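Side-chain contact in leucine-rich repeat protein (Bacteroides thetaiotaomicron, PDB 4ECN), which is of unknown function but, as an extracellular leucine-rich repeat protein, probably binds other proteins: residues 135-140 and 156-161. Sequence-based numbering, arbitrary orientation.
Sequences FKLSKE and RYVDVT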
loop_
_atom_site.group_PDB
_atom_site.type_symbol
_atom_site.label_atom_id
_atom_site.label_comp_id
_atom_site.label_asym_id
_atom_site.label_seq_id
_atom_site.Cartn_x
_atom_site.Cartn_y
_atom_site.Cartn_z
ATOM N N PHE A 135 42.233 25.112 2.722
ATOM C CA PHE A 135 42.132 24.553 1.380
ATOM C C PHE A 135 42.768 25.468 0.347
ATOM O O PHE A 135 42.901 26.679 0.563
ATOM C CB PHE A 135 40.657 24.290 1.030
ATOM C CG PHE A 135 40.051 23.286 1.978
ATOM C CD1 PHE A 135 40.173 21.922 1.740
ATOM C CD2 PHE A 135 39.452 23.698 3.163
ATOM C CE1 PHE A 135 39.670 20.994 2.648
ATOM C CE2 PHE A 135 38.943 22.765 4.065
ATOM C CZ PHE A 135 39.043 21.427 3.794
ATOM N N LYS A 136 43.190 24.857 -0.760
ATOM C CA LYS A 136 43.788 25.496 -1.913
ATOM C C LYS A 136 43.086 24.951 -3.136
ATOM O O LYS A 136 43.228 23.760 -3.479
ATOM C CB LYS A 136 45.298 25.255 -1.933
ATOM C CG LYS A 136 46.054 25.817 -3.128
ATOM C CD LYS A 136 47.412 25.112 -3.217
ATOM C CE LYS A 136 48.313 25.558 -4.340
ATOM N NZ LYS A 136 48.860 26.914 -4.092
ATOM N N LEU A 137 42.250 25.814 -3.732
ATOM C CA LEU A 137 41.467 25.539 -4.935
ATOM C C LEU A 137 42.395 25.599 -6.147
ATOM O O LEU A 137 43.142 26.559 -6.288
ATOM C CB LEU A 137 40.299 26.532 -5.063
ATOM C CG LEU A 137 39.064 26.332 -4.188
ATOM C CD1 LEU A 137 39.338 26.631 -2.708
ATOM C CD2 LEU A 137 37.949 27.251 -4.651
ATOM N N SER A 138 42.375 24.564 -6.995
ATOM C CA SER A 138 43.270 24.449 -8.141
ATOM C C SER A 138 42.547 23.958 -9.388
ATOM O O SER A 138 41.612 23.164 -9.259
ATOM C CB SER A 138 44.387 23.465 -7.798
ATOM O OG SER A 138 44.842 23.586 -6.458
ATOM N N LYS A 139 43.003 24.380 -10.594
ATOM C CA LYS A 139 42.436 23.918 -11.869
ATOM C C LYS A 139 42.901 22.488 -12.188
ATOM O O LYS A 139 44.102 22.228 -12.217
ATOM C CB LYS A 139 42.810 24.848 -13.033
ATOM C CG LYS A 139 42.217 26.244 -12.996
ATOM C CD LYS A 139 42.492 26.947 -14.329
ATOM C CE LYS A 139 41.946 28.353 -14.404
ATOM N NZ LYS A 139 42.161 28.965 -15.744
ATOM N N GLU A 140 41.949 21.569 -12.414
ATOM C CA GLU A 140 42.173 20.150 -12.753
ATOM C C GLU A 140 41.346 19.811 -13.994
ATOM O O GLU A 140 40.385 20.526 -14.300
ATOM C CB GLU A 140 41.807 19.224 -11.561
ATOM C CG GLU A 140 42.279 17.776 -11.679
ATOM C CD GLU A 140 41.288 16.698 -11.258
ATOM O OE1 GLU A 140 40.310 16.475 -12.008
ATOM O OE2 GLU A 140 41.527 16.023 -10.228
ATOM N N ARG A 156 33.576 33.052 -5.281
ATOM C CA ARG A 156 33.641 33.816 -4.028
ATOM C C ARG A 156 33.549 32.922 -2.776
ATOM O O ARG A 156 34.173 33.235 -1.755
ATOM C CB ARG A 156 32.524 34.860 -4.001
ATOM C CG ARG A 156 32.614 35.861 -5.155
ATOM C CD ARG A 156 33.550 37.019 -4.888
ATOM N NE ARG A 156 33.710 37.833 -6.091
ATOM C CZ ARG A 156 34.766 37.778 -6.897
ATOM N NH1 ARG A 156 35.787 36.975 -6.614
ATOM N NH2 ARG A 156 34.822 38.544 -7.979
ATOM N N TYR A 157 32.757 31.831 -2.857
ATOM C CA TYR A 157 32.514 30.868 -1.779
ATOM C C TYR A 157 32.545 29.431 -2.297
ATOM O O TYR A 157 32.239 29.183 -3.466
ATOM C CB TYR A 157 31.164 31.145 -1.095
ATOM C CG TYR A 157 31.148 32.462 -0.357
ATOM C CD1 TYR A 157 31.634 32.562 0.944
ATOM C CD2 TYR A 157 30.685 33.622 -0.972
ATOM C CE1 TYR A 157 31.674 33.787 1.611
ATOM C CE2 TYR A 157 30.714 34.853 -0.314
ATOM C CZ TYR A 157 31.199 34.931 0.982
ATOM O OH TYR A 157 31.201 36.144 1.635
ATOM N N VAL A 158 32.914 28.484 -1.417
ATOM C CA VAL A 158 32.962 27.074 -1.769
ATOM C C VAL A 158 32.398 26.211 -0.606
ATOM O O VAL A 158 32.415 26.623 0.560
ATOM C CB VAL A 158 34.399 26.641 -2.166
ATOM C CG1 VAL A 158 35.302 26.460 -0.949
ATOM C CG2 VAL A 158 34.380 25.380 -3.017
ATOM N N ASP A 159 31.869 25.021 -0.965
ATOM C CA ASP A 159 31.388 23.967 -0.064
ATOM C C ASP A 159 32.227 22.768 -0.299
ATOM O O ASP A 159 32.245 22.302 -1.433
ATOM C CB ASP A 159 29.886 23.631 -0.275
ATOM C CG ASP A 159 28.868 24.680 0.128
ATOM O OD1 ASP A 159 29.115 25.401 1.102
ATOM O OD2 ASP A 159 27.791 24.709 -0.473
ATOM N N VAL A 160 32.978 22.274 0.694
ATOM C CA VAL A 160 33.732 21.074 0.353
ATOM C C VAL A 160 33.321 19.943 1.306
ATOM O O VAL A 160 33.023 20.159 2.485
ATOM C CB VAL A 160 35.282 21.217 0.258
ATOM C CG1 VAL A 160 35.681 22.459 -0.539
ATOM C CG2 VAL A 160 35.974 21.193 1.612
ATOM N N THR A 161 33.251 18.741 0.727
ATOM C CA THR A 161 33.021 17.472 1.392
ATOM C C THR A 161 34.335 16.751 1.457
ATOM O O THR A 161 34.953 16.499 0.412
ATOM C CB THR A 161 31.954 16.609 0.676
ATOM O OG1 THR A 161 30.864 17.406 0.228
ATOM C CG2 THR A 161 31.479 15.424 1.526
#
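Phe135 and Val160 face each other with their CA atoms 9.1 Å apart, and Leu137 and Val158 repeat the spacing at 9.2 Å, a separation too wide for backbone pairing, across which the two strands pass at a steep angle and meet through side chains alone. All four side chains leave their backbones toward the opposing strand, and all four residues are buried.

Phe135 and Val160 approach from opposite directions. The methyl CG2 of Val160 sits over one face of the Phe135 ring, 4.0 Å from its centroid and 20° off the ring normal, a CH-pi contact. It is displaced toward the rim, with Phe135 CZ and CE1 both 3.8 Å and CE2 4.2 Å from Val160 CG2. In Phe135, CG lies anti to the carbonyl carbon (chi1 -62°) and the ring plane stands nearly perpendicular to the CA-CB-CG plane (chi2 -86°), which presents its face rather than its edge to the methyl. Beside this pair, Leu137 meets Val158 through one branch of each, CD2 to CG2, at a somewhat longer 4.3 Å.

Both strands lie in a domain whose family is grouped with the transthyretin clan. Strand 130-139 bonds to strands 202-212 and 251-259, and strand 157-164 pairs with 170-179 and 214-227; 170-179 also pairs with 202-212, linking the two sets. Leu173 and Val257 also pack on Phe135, and Phe152 and Ile155 on Leu137. Asp159, the residue between the two valines, instead bonds through its carboxylate to Tyr224 OH and Gly175 N.

Wholly apolar and burying 152 Å² counted over both sides, the contact joins strands 130-139 and 157-164 across the interior between them, consistent with a transthyretin-like beta-sandwich core, by dispersion and burial from water, the methyl-over-ring contact adding at most a weak directional preference.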